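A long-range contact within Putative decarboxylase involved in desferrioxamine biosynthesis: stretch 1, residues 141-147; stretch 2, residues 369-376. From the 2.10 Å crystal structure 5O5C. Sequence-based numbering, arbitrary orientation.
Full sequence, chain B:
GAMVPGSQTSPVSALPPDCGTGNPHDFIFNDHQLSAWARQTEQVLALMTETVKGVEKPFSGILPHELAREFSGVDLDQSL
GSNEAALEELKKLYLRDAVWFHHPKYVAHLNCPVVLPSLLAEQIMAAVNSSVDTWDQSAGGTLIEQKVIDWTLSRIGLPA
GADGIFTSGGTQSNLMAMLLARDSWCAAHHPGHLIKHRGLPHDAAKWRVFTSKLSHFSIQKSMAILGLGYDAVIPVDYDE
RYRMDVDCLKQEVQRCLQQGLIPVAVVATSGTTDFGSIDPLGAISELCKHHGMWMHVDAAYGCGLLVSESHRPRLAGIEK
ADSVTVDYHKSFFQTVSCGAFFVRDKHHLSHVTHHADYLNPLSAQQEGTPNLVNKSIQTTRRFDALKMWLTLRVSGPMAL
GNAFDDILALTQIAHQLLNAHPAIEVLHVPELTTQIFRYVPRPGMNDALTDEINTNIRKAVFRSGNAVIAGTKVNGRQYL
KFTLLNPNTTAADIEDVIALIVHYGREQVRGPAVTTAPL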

ATOM      1  N   GLY B 141       5.915 -17.283  -2.490  1.00 21.37           N
ATOM      2  CA  GLY B 141       4.969 -16.167  -2.317  1.00 26.31           C
ATOM      3  C   GLY B 141       4.513 -15.642  -3.667  1.00 25.38           C
ATOM      4  O   GLY B 141       3.369 -15.180  -3.836  1.00 28.69           O
ATOM      5  N   THR B 142       5.405 -15.706  -4.640  1.00 23.23           N
ATOM      6  CA  THR B 142       5.088 -15.193  -5.977  1.00 26.94           C
ATOM      7  C   THR B 142       4.068 -16.086  -6.645  1.00 24.23           C
ATOM      8  O   THR B 142       3.092 -15.573  -7.246  1.00 22.90           O
ATOM      9  CB  THR B 142       6.337 -14.983  -6.841  1.00 26.74           C
ATOM     10  OG1 THR B 142       6.987 -13.775  -6.413  1.00 24.18           O
ATOM     11  CG2 THR B 142       6.000 -14.875  -8.318  1.00 29.40           C
ATOM     12  N   LEU B 143       4.257 -17.394  -6.474  1.00 20.55           N
ATOM     13  CA  LEU B 143       3.378 -18.384  -7.067  1.00 23.07           C
ATOM     14  C   LEU B 143       2.058 -18.401  -6.314  1.00 24.68           C
ATOM     15  O   LEU B 143       0.986 -18.466  -6.956  1.00 28.57           O
ATOM     16  CB  LEU B 143       4.031 -19.779  -7.057  1.00 24.78           C
ATOM     17  CG  LEU B 143       5.382 -19.886  -7.729  1.00 23.73           C
ATOM     18  CD1 LEU B 143       6.030 -21.234  -7.550  1.00 26.02           C
ATOM     19  CD2 LEU B 143       5.228 -19.606  -9.205  1.00 26.88           C
ATOM     20  N   ILE B 144       2.101 -18.303  -4.978  1.00 22.58           N
ATOM     21  CA  ILE B 144       0.867 -18.237  -4.181  1.00 24.30           C
ATOM     22  C   ILE B 144      -0.014 -17.073  -4.629  1.00 25.06           C
ATOM     23  O   ILE B 144      -1.204 -17.264  -4.938  1.00 23.67           O
ATOM     24  CB  ILE B 144       1.109 -18.167  -2.662  1.00 26.29           C
ATOM     25  CG1 ILE B 144       1.492 -19.529  -2.107  1.00 26.65           C
ATOM     26  CG2 ILE B 144      -0.114 -17.659  -1.926  1.00 27.61           C
ATOM     27  CD1 ILE B 144       2.178 -19.427  -0.761  1.00 28.07           C
ATOM     28  N   GLU B 145       0.562 -15.882  -4.747  1.00 24.18           N
ATOM     29  CA  GLU B 145      -0.259 -14.749  -5.183  1.00 22.95           C
ATOM     30  C   GLU B 145      -0.968 -15.074  -6.535  1.00 24.79           C
ATOM     31  O   GLU B 145      -2.158 -14.738  -6.738  1.00 20.68           O
ATOM     32  CB  GLU B 145       0.546 -13.455  -5.286  1.00 21.55           C
ATOM     33  CG  GLU B 145      -0.227 -12.340  -6.013  1.00 21.48           C
ATOM     34  CD  GLU B 145       0.310 -10.947  -5.789  1.00 22.03           C
ATOM     35  OE1 GLU B 145       0.984 -10.771  -4.724  1.00 19.73           O
ATOM     36  OE2 GLU B 145       0.095 -10.061  -6.699  1.00 19.86           O
ATOM     37  N   GLN B 146      -0.210 -15.671  -7.454  1.00 24.42           N
ATOM     38  CA  GLN B 146      -0.742 -15.974  -8.766  1.00 24.33           C
ATOM     39  C   GLN B 146      -1.936 -16.906  -8.685  1.00 24.02           C
ATOM     40  O   GLN B 146      -2.912 -16.693  -9.381  1.00 25.22           O
ATOM     41  CB  GLN B 146       0.295 -16.575  -9.698  1.00 23.64           C
ATOM     42  CG  GLN B 146      -0.194 -16.555 -11.144  1.00 24.39           C
ATOM     43  CD  GLN B 146      -0.321 -15.166 -11.740  1.00 24.47           C
ATOM     44  OE1 GLN B 146       0.630 -14.381 -11.714  1.00 28.04           O
ATOM     45  NE2 GLN B 146      -1.489 -14.862 -12.325  1.00 21.46           N
ATOM     46  N   LYS B 147      -1.826 -17.902  -7.818  1.00 23.14           N
ATOM     47  CA  LYS B 147      -2.939 -18.793  -7.427  1.00 25.45           C
ATOM     48  C   LYS B 147      -4.153 -18.047  -6.921  1.00 22.95           C
ATOM     49  O   LYS B 147      -5.257 -18.208  -7.423  1.00 20.82           O
ATOM     50  CB  LYS B 147      -2.467 -19.804  -6.352  1.00 30.43           C
ATOM     51  CG  LYS B 147      -3.093 -21.167  -6.463  1.00 37.38           C
ATOM     52  CD  LYS B 147      -2.274 -22.086  -7.355  1.00 43.72           C
ATOM     53  CE  LYS B 147      -3.071 -23.327  -7.709  1.00 47.69           C
ATOM     54  NZ  LYS B 147      -2.340 -24.206  -8.662  1.00 46.97           N
ATOM     55  N   THR B 369      11.803 -16.135 -15.297  1.00 33.76           N
ATOM     56  CA  THR B 369      11.648 -15.625 -13.931  1.00 30.02           C
ATOM     57  C   THR B 369      10.335 -14.814 -13.697  1.00 31.46           C
ATOM     58  O   THR B 369      10.163 -13.711 -14.258  1.00 31.78           O
ATOM     59  CB  THR B 369      12.903 -14.844 -13.451  1.00 28.11           C
ATOM     60  OG1 THR B 369      12.719 -14.459 -12.072  1.00 29.14           O
ATOM     61  CG2 THR B 369      13.194 -13.591 -14.281  1.00 29.83           C
ATOM     62  N   PRO B 370       9.394 -15.356 -12.882  1.00 28.88           N
ATOM     63  CA  PRO B 370       8.193 -14.581 -12.543  1.00 27.12           C
ATOM     64  C   PRO B 370       8.421 -13.391 -11.597  1.00 22.98           C
ATOM     65  O   PRO B 370       8.605 -13.586 -10.384  1.00 20.10           O
ATOM     66  CB  PRO B 370       7.296 -15.617 -11.880  1.00 29.93           C
ATOM     67  CG  PRO B 370       8.231 -16.616 -11.301  1.00 31.86           C
ATOM     68  CD  PRO B 370       9.325 -16.706 -12.306  1.00 30.27           C
ATOM     69  N   ASN B 371       8.450 -12.192 -12.176  1.00 19.50           N
ATOM     70  CA  ASN B 371       8.474 -10.921 -11.458  1.00 21.54           C
ATOM     71  C   ASN B 371       7.174 -10.114 -11.513  1.00 19.35           C
ATOM     72  O   ASN B 371       6.929  -9.421 -12.486  1.00 23.66           O
ATOM     73  CB  ASN B 371       9.578 -10.022 -11.982  1.00 21.03           C
ATOM     74  CG  ASN B 371      10.957 -10.594 -11.742  1.00 23.65           C
ATOM     75  OD1 ASN B 371      11.238 -11.195 -10.680  1.00 22.37           O
ATOM     76  ND2 ASN B 371      11.807 -10.457 -12.744  1.00 18.07           N
ATOM     77  N   LEU B 372       6.410 -10.110 -10.430  1.00 20.28           N
ATOM     78  CA  LEU B 372       5.085  -9.464 -10.433  1.00 21.49           C
ATOM     79  C   LEU B 372       5.151  -7.942 -10.501  1.00 22.72           C
ATOM     80  O   LEU B 372       4.174  -7.308 -10.945  1.00 23.59           O
ATOM     81  CB  LEU B 372       4.249  -9.932  -9.249  1.00 24.21           C
ATOM     82  CG  LEU B 372       4.050 -11.439  -9.032  1.00 25.05           C
ATOM     83  CD1 LEU B 372       3.260 -11.697  -7.749  1.00 28.56           C
ATOM     84  CD2 LEU B 372       3.341 -12.140 -10.168  1.00 27.46           C
ATOM     85  N   VAL B 373       6.289  -7.345 -10.101  1.00 24.26           N
ATOM     86  CA  VAL B 373       6.554  -5.910 -10.322  1.00 26.52           C
ATOM     87  C   VAL B 373       6.225  -5.475 -11.765  1.00 28.52           C
ATOM     88  O   VAL B 373       5.721  -4.383 -11.979  1.00 23.09           O
ATOM     89  CB  VAL B 373       7.982  -5.438  -9.868  1.00 27.99           C
ATOM     90  CG1 VAL B 373       9.042  -5.639 -10.946  1.00 28.73           C
ATOM     91  CG2 VAL B 373       7.955  -3.969  -9.458  1.00 29.08           C
ATOM     92  N   ASN B 374       6.376  -6.367 -12.745  1.00 29.49           N
ATOM     93  CA  ASN B 374       6.067  -5.972 -14.120  1.00 27.37           C
ATOM     94  C   ASN B 374       4.593  -5.562 -14.347  1.00 27.61           C
ATOM     95  O   ASN B 374       4.321  -4.821 -15.275  1.00 26.97           O
ATOM     96  CB  ASN B 374       6.548  -7.038 -15.111  1.00 27.99           C
ATOM     97  CG  ASN B 374       8.057  -7.297 -14.990  1.00 31.74           C
ATOM     98  OD1 ASN B 374       8.469  -8.412 -14.677  1.00 42.19           O
ATOM     99  ND2 ASN B 374       8.871  -6.264 -15.163  1.00 27.18           N
ATOM    100  N   LYS B 375       3.679  -5.979 -13.472  1.00 26.40           N
ATOM    101  CA  LYS B 375       2.251  -5.617 -13.521  1.00 24.56           C
ATOM    102  C   LYS B 375       1.771  -4.574 -12.472  1.00 23.66           C
ATOM    103  O   LYS B 375       0.570  -4.284 -12.344  1.00 24.92           O
ATOM    104  CB  LYS B 375       1.385  -6.877 -13.325  1.00 26.74           C
ATOM    105  CG  LYS B 375       1.787  -8.106 -14.138  1.00 28.71           C
ATOM    106  CD  LYS B 375       0.914  -9.333 -13.898  1.00 27.56           C
ATOM    107  CE  LYS B 375       1.107  -9.948 -12.535  1.00 25.79           C
ATOM    108  NZ  LYS B 375       0.419 -11.239 -12.344  1.00 22.79           N
ATOM    109  N   SER B 376       2.694  -4.002 -11.738  1.00 23.28           N
ATOM    110  CA  SER B 376       2.396  -3.236 -10.523  1.00 21.69           C
ATOM    111  C   SER B 376       2.856  -1.839 -10.726  1.00 19.84           C
ATOM    112  O   SER B 376       3.767  -1.624 -11.532  1.00 21.15           O
ATOM    113  CB  SER B 376       3.136  -3.871  -9.345  1.00 20.53           C
ATOM    114  OG  SER B 376       2.797  -3.293  -8.089  1.00 20.01           O
TER
HETATM  115  O   HOH W   1       7.300 -11.694  -7.982  1.00 45.68           O

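The contact is a small van der Waals packing of Leu 372 and Pro 370, from a loop and the short 3-10 segment that follows it, against mostly polar residues on one side of a helix, supplemented by a bridging water and one weak side-chain hydrogen bond. It buries 287 Å² in total, and Leu 372 contributes the largest share. This side chain, in the m,t rotamer, points toward the helix and meets three of its residues: CD1 of Leu 372 lies 3.9 Å from O of Thr 142 and 3.6 Å from CD of Glu 145, while CD2 of Leu 372 lies 3.8 Å from OE1 of Gln 146. Spaced at i, i+3 and i+4, these three residues fall on the same side of the helix.

Thr 142 works in two ways. Its methyl CG2 packs 3.9 Å from CB of Pro 370 and 4.0 Å from CG of Leu 372, whereas its hydroxyl OG1 binds a water at 2.6 Å. That water accepts from N of Leu 372 at 3.0 Å and donates a weak bond to O of Pro 370 at 3.3 Å, so it links the helix to backbone polar groups of the loop and the start of the 3-10 segment that OG1 of Thr 142 does not reach directly.

Farther along, Gln 146 has its CA-to-CB bond sideways, yet its end approaches the 3-10 segment, where NZ of Lys 375 donates a weak hydrogen bond to OE1 of Gln 146 at 3.2 Å.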